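Local coordinates for protein heavy metal cation tricomponent efflux pump ZneA(CzcA-like) (Cupriavidus metallidurans, PDB 4K0J) that probably exports zinc and related heavy-metal cations in exchange for protons, as the trimeric inner-membrane pump of a tripartite RND efflux system, at residues Q703-D715 / V787-T800. Sequence-based numbering, arbitrary orientation.
Sequences QEPPLPQVRIDVD and VAHIRLAEGETTIT
Leu707 and Gly795 open an antiparallel ladder that runs to Val714 and Ala788. Leu707 N donates to Gly795 O at 2.9 Å, and Gly795 N returns a bond to Leu707 O. The pairs Gln709–Ala793 and Arg711–Arg791 repeat this double bond. Asp713 N donates to His789 O, while the return bond from His789 N to Asp713 O is weak. Asp715 N still reaches Val787 O. Asp715 then caps the helix that follows through Ala718 N.

Apolar side chains meet on one face of the ribbon. Ile712 and Ile790 lie side by side, with their CG1 atoms 3.6 Å apart. Ile712 CG2, anti to the backbone N, touches Ala788 CB at 3.8 Å. Leu792 spans two residues on this face: CD1 meets Pro708 CB and CD2 meets Val710 CB. Pro766 and Ile769 of helix 766-771 cover this face. On the other face Arg711 NE binds Asp713 OD2 at 3.1 Å, a salt bridge along one strand.

Beyond the ladder, side chains make the bonds. Thr797 OG1 donates to Pro705 O at 2.7 Å. Thr798 OG1 meets Glu704 OE1 from above the carboxylate plane, at 2.8 Å. Gln703 NE2 donates to Thr800 OG1.

Strand 707-714 is outermost within this chain, with strand 788-802 between it and strand 79-87. A neighbouring subunit's strand pairs in parallel with 709-713, continuing the sheet across the trimer interface. Side-chain bonds hold the segments together where backbone pairing has ended.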
loop_
_atom_site.group_PDB
_atom_site.type_symbol
_atom_site.label_atom_id
_atom_site.label_comp_id
_atom_site.label_asym_id
_atom_site.label_seq_id
_atom_site.Cartn_x
_atom_site.Cartn_y
_atom_site.Cartn_z
ATOM N N GLN C 703 -20.951 -7.678 -31.620
ATOM C CA GLN C 703 -22.256 -7.803 -30.973
ATOM C C GLN C 703 -23.211 -8.652 -31.806
ATOM O O GLN C 703 -23.510 -8.341 -32.961
ATOM C CB GLN C 703 -22.875 -6.433 -30.696
ATOM C CG GLN C 703 -22.154 -5.621 -29.642
ATOM C CD GLN C 703 -20.878 -4.992 -30.157
ATOM O OE1 GLN C 703 -20.493 -5.195 -31.308
ATOM N NE2 GLN C 703 -20.213 -4.219 -29.305
ATOM N N GLU C 704 -23.675 -9.737 -31.206
ATOM C CA GLU C 704 -24.587 -10.654 -31.863
ATOM C C GLU C 704 -25.952 -9.992 -32.028
ATOM O O GLU C 704 -26.330 -9.149 -31.217
ATOM C CB GLU C 704 -24.687 -11.958 -31.061
ATOM C CG GLU C 704 -24.738 -11.783 -29.544
ATOM C CD GLU C 704 -23.381 -11.487 -28.913
ATOM O OE1 GLU C 704 -23.288 -11.466 -27.665
ATOM O OE2 GLU C 704 -22.412 -11.264 -29.667
ATOM N N PRO C 705 -26.688 -10.360 -33.093
ATOM C CA PRO C 705 -27.996 -9.768 -33.397
ATOM C C PRO C 705 -28.996 -9.942 -32.265
ATOM O O PRO C 705 -28.792 -10.784 -31.392
ATOM C CB PRO C 705 -28.460 -10.573 -34.608
ATOM C CG PRO C 705 -27.208 -11.051 -35.242
ATOM C CD PRO C 705 -26.282 -11.339 -34.115
ATOM N N PRO C 706 -30.070 -9.135 -32.270
ATOM C CA PRO C 706 -31.153 -9.380 -31.318
ATOM C C PRO C 706 -31.770 -10.761 -31.546
ATOM O O PRO C 706 -31.757 -11.276 -32.661
ATOM C CB PRO C 706 -32.154 -8.270 -31.643
ATOM C CG PRO C 706 -31.348 -7.196 -32.247
ATOM C CD PRO C 706 -30.277 -7.890 -33.028
ATOM N N LEU C 707 -32.293 -11.356 -30.487
ATOM C CA LEU C 707 -32.837 -12.698 -30.557
ATOM C C LEU C 707 -34.279 -12.740 -30.081
ATOM O O LEU C 707 -34.712 -11.890 -29.294
ATOM C CB LEU C 707 -31.998 -13.641 -29.701
ATOM C CG LEU C 707 -30.567 -13.829 -30.171
ATOM C CD1 LEU C 707 -29.884 -14.876 -29.310
ATOM C CD2 LEU C 707 -30.572 -14.228 -31.627
ATOM N N PRO C 708 -35.034 -13.738 -30.553
ATOM C CA PRO C 708 -36.380 -13.875 -30.012
ATOM C C PRO C 708 -36.290 -14.299 -28.555
ATOM O O PRO C 708 -35.360 -14.996 -28.165
ATOM C CB PRO C 708 -36.973 -15.000 -30.854
ATOM C CG PRO C 708 -35.797 -15.820 -31.244
ATOM C CD PRO C 708 -34.698 -14.831 -31.483
ATOM N N GLN C 709 -37.243 -13.841 -27.759
ATOM C CA GLN C 709 -37.385 -14.265 -26.382
ATOM C C GLN C 709 -38.868 -14.456 -26.172
ATOM O O GLN C 709 -39.658 -13.593 -26.536
ATOM C CB GLN C 709 -36.890 -13.175 -25.438
ATOM C CG GLN C 709 -35.494 -12.666 -25.745
ATOM C CD GLN C 709 -35.221 -11.320 -25.110
ATOM O OE1 GLN C 709 -36.147 -10.605 -24.728
ATOM N NE2 GLN C 709 -33.947 -10.963 -24.999
ATOM N N VAL C 710 -39.263 -15.592 -25.616
ATOM C CA VAL C 710 -40.643 -15.736 -25.197
ATOM C C VAL C 710 -40.799 -14.893 -23.931
ATOM O O VAL C 710 -40.250 -15.212 -22.877
ATOM C CB VAL C 710 -41.045 -17.213 -25.012
ATOM C CG1 VAL C 710 -39.878 -18.021 -24.473
ATOM C CG2 VAL C 710 -42.261 -17.327 -24.108
ATOM N N ARG C 711 -41.511 -13.781 -24.072
ATOM C CA ARG C 711 -41.593 -12.755 -23.045
ATOM C C ARG C 711 -42.952 -12.743 -22.366
ATOM O O ARG C 711 -43.996 -12.696 -23.025
ATOM C CB ARG C 711 -41.328 -11.395 -23.683
ATOM C CG ARG C 711 -41.681 -10.204 -22.826
ATOM C CD ARG C 711 -41.258 -8.925 -23.515
ATOM N NE ARG C 711 -41.404 -7.758 -22.652
ATOM C CZ ARG C 711 -40.881 -6.567 -22.921
ATOM N NH1 ARG C 711 -40.171 -6.391 -24.031
ATOM N NH2 ARG C 711 -41.063 -5.554 -22.082
ATOM N N ILE C 712 -42.936 -12.779 -21.038
ATOM C CA ILE C 712 -44.172 -12.759 -20.260
ATOM C C ILE C 712 -44.342 -11.453 -19.503
ATOM O O ILE C 712 -43.749 -11.261 -18.454
ATOM C CB ILE C 712 -44.232 -13.928 -19.263
ATOM C CG1 ILE C 712 -43.991 -15.250 -19.996
ATOM C CG2 ILE C 712 -45.571 -13.926 -18.543
ATOM C CD1 ILE C 712 -43.427 -16.337 -19.137
ATOM N N ASP C 713 -45.145 -10.549 -20.050
ATOM C CA ASP C 713 -45.478 -9.329 -19.335
ATOM C C ASP C 713 -46.694 -9.639 -18.479
ATOM O O ASP C 713 -47.415 -10.586 -18.761
ATOM C CB ASP C 713 -45.764 -8.186 -20.307
ATOM C CG ASP C 713 -44.558 -7.831 -21.165
ATOM O OD1 ASP C 713 -44.534 -8.196 -22.360
ATOM O OD2 ASP C 713 -43.627 -7.191 -20.639
ATOM N N VAL C 714 -46.914 -8.874 -17.418
ATOM C CA VAL C 714 -48.082 -9.114 -16.578
ATOM C C VAL C 714 -49.149 -8.049 -16.781
ATOM O O VAL C 714 -48.843 -6.855 -16.859
ATOM C CB VAL C 714 -47.724 -9.206 -15.082
ATOM C CG1 VAL C 714 -47.001 -10.508 -14.786
ATOM C CG2 VAL C 714 -46.884 -8.013 -14.661
ATOM N N ASP C 715 -50.398 -8.500 -16.875
ATOM C CA ASP C 715 -51.543 -7.611 -17.027
ATOM C C ASP C 715 -51.960 -7.127 -15.647
ATOM O O ASP C 715 -52.417 -7.907 -14.809
ATOM C CB ASP C 715 -52.695 -8.344 -17.727
ATOM C CG ASP C 715 -53.843 -7.420 -18.123
ATOM O OD1 ASP C 715 -54.242 -6.560 -17.304
ATOM O OD2 ASP C 715 -54.366 -7.580 -19.255
ATOM N N VAL C 787 -53.915 -13.488 -17.142
ATOM C CA VAL C 787 -53.456 -12.242 -16.534
ATOM C C VAL C 787 -52.073 -11.811 -17.017
ATOM O O VAL C 787 -51.481 -10.883 -16.466
ATOM C CB VAL C 787 -53.397 -12.354 -14.990
ATOM C CG1 VAL C 787 -54.787 -12.246 -14.376
ATOM C CG2 VAL C 787 -52.703 -13.645 -14.570
ATOM N N ALA C 788 -51.552 -12.483 -18.035
ATOM C CA ALA C 788 -50.192 -12.210 -18.480
ATOM C C ALA C 788 -50.037 -12.410 -19.975
ATOM O O ALA C 788 -50.451 -13.429 -20.520
ATOM C CB ALA C 788 -49.219 -13.090 -17.742
ATOM N N HIS C 789 -49.436 -11.429 -20.635
ATOM C CA HIS C 789 -49.147 -11.538 -22.051
ATOM C C HIS C 789 -47.886 -12.363 -22.279
ATOM O O HIS C 789 -46.766 -11.855 -22.155
ATOM C CB HIS C 789 -48.987 -10.154 -22.673
ATOM C CG HIS C 789 -49.130 -10.145 -24.163
ATOM N ND1 HIS C 789 -49.259 -11.300 -24.905
ATOM C CD2 HIS C 789 -49.168 -9.123 -25.050
ATOM C CE1 HIS C 789 -49.370 -10.990 -26.184
ATOM N NE2 HIS C 789 -49.316 -9.675 -26.299
ATOM N N ILE C 790 -48.091 -13.642 -22.592
ATOM C CA ILE C 790 -47.021 -14.546 -22.997
ATOM C C ILE C 790 -46.891 -14.482 -24.512
ATOM O O ILE C 790 -47.756 -14.965 -25.239
ATOM C CB ILE C 790 -47.317 -16.009 -22.592
ATOM C CG1 ILE C 790 -47.278 -16.183 -21.074
ATOM C CG2 ILE C 790 -46.315 -16.954 -23.226
ATOM C CD1 ILE C 790 -48.616 -16.059 -20.394
ATOM N N ARG C 791 -45.815 -13.879 -24.994
ATOM C CA ARG C 791 -45.644 -13.738 -26.425
ATOM C C ARG C 791 -44.219 -13.993 -26.843
ATOM O O ARG C 791 -43.421 -14.495 -26.070
ATOM C CB ARG C 791 -46.055 -12.343 -26.878
ATOM C CG ARG C 791 -45.343 -11.221 -26.156
ATOM C CD ARG C 791 -45.334 -9.964 -27.009
ATOM N NE ARG C 791 -44.311 -10.038 -28.050
ATOM C CZ ARG C 791 -44.392 -9.438 -29.233
ATOM N NH1 ARG C 791 -45.467 -8.721 -29.541
ATOM N NH2 ARG C 791 -43.401 -9.566 -30.110
ATOM N N LEU C 792 -43.915 -13.640 -28.085
ATOM C CA LEU C 792 -42.582 -13.817 -28.628
ATOM C C LEU C 792 -42.090 -12.468 -29.107
ATOM O O LEU C 792 -42.594 -11.928 -30.086
ATOM C CB LEU C 792 -42.611 -14.808 -29.781
ATOM C CG LEU C 792 -41.666 -15.999 -29.674
ATOM C CD1 LEU C 792 -40.274 -15.518 -29.333
ATOM C CD2 LEU C 792 -42.169 -16.992 -28.642
ATOM N N ALA C 793 -41.113 -11.917 -28.403
ATOM C CA ALA C 793 -40.616 -10.589 -28.719
ATOM C C ALA C 793 -39.103 -10.576 -28.849
ATOM O O ALA C 793 -38.400 -11.216 -28.073
ATOM C CB ALA C 793 -41.061 -9.602 -27.673
ATOM N N GLU C 794 -38.613 -9.833 -29.835
ATOM C CA GLU C 794 -37.186 -9.738 -30.100
ATOM C C GLU C 794 -36.529 -8.767 -29.124
ATOM O O GLU C 794 -37.014 -7.653 -28.931
ATOM C CB GLU C 794 -36.957 -9.307 -31.552
ATOM C CG GLU C 794 -35.546 -8.902 -31.893
ATOM C CD GLU C 794 -35.264 -9.007 -33.383
ATOM O OE1 GLU C 794 -34.549 -8.133 -33.919
ATOM O OE2 GLU C 794 -35.754 -9.971 -34.016
ATOM N N GLY C 795 -35.440 -9.200 -28.493
ATOM C CA GLY C 795 -34.708 -8.357 -27.564
ATOM C C GLY C 795 -33.222 -8.379 -27.862
ATOM O O GLY C 795 -32.761 -9.226 -28.610
ATOM N N GLU C 796 -32.462 -7.458 -27.285
ATOM C CA GLU C 796 -31.027 -7.417 -27.552
ATOM C C GLU C 796 -30.279 -8.505 -26.784
ATOM O O GLU C 796 -30.636 -8.834 -25.661
ATOM C CB GLU C 796 -30.451 -6.034 -27.245
ATOM C CG GLU C 796 -29.042 -5.822 -27.788
ATOM C CD GLU C 796 -28.987 -5.833 -29.311
ATOM O OE1 GLU C 796 -28.175 -6.602 -29.874
ATOM O OE2 GLU C 796 -29.756 -5.069 -29.939
ATOM N N THR C 797 -29.245 -9.064 -27.401
ATOM C CA THR C 797 -28.496 -10.161 -26.799
ATOM C C THR C 797 -27.376 -9.636 -25.914
ATOM O O THR C 797 -27.096 -10.198 -24.849
ATOM C CB THR C 797 -27.875 -11.078 -27.871
ATOM O OG1 THR C 797 -28.894 -11.533 -28.764
ATOM C CG2 THR C 797 -27.229 -12.281 -27.229
ATOM N N THR C 798 -26.750 -8.551 -26.364
ATOM C CA THR C 798 -25.575 -7.989 -25.707
ATOM C C THR C 798 -25.496 -6.480 -25.912
ATOM O O THR C 798 -25.606 -5.996 -27.035
ATOM C CB THR C 798 -24.294 -8.643 -26.246
ATOM O OG1 THR C 798 -24.050 -9.864 -25.538
ATOM C CG2 THR C 798 -23.105 -7.729 -26.069
ATOM N N ILE C 799 -25.315 -5.739 -24.821
ATOM C CA ILE C 799 -25.177 -4.285 -24.889
ATOM C C ILE C 799 -23.790 -3.867 -24.422
ATOM O O ILE C 799 -23.438 -4.072 -23.263
ATOM C CB ILE C 799 -26.215 -3.578 -24.008
ATOM C CG1 ILE C 799 -27.629 -4.024 -24.383
ATOM C CG2 ILE C 799 -26.066 -2.073 -24.129
ATOM C CD1 ILE C 799 -28.646 -3.803 -23.287
ATOM N N THR C 800 -23.004 -3.282 -25.319
ATOM C CA THR C 800 -21.638 -2.895 -24.979
ATOM C C THR C 800 -21.472 -1.380 -24.885
ATOM O O THR C 800 -21.588 -0.671 -25.884
ATOM C CB THR C 800 -20.603 -3.464 -25.986
ATOM O OG1 THR C 800 -20.749 -2.821 -27.256
ATOM C CG2 THR C 800 -20.785 -4.957 -26.163
#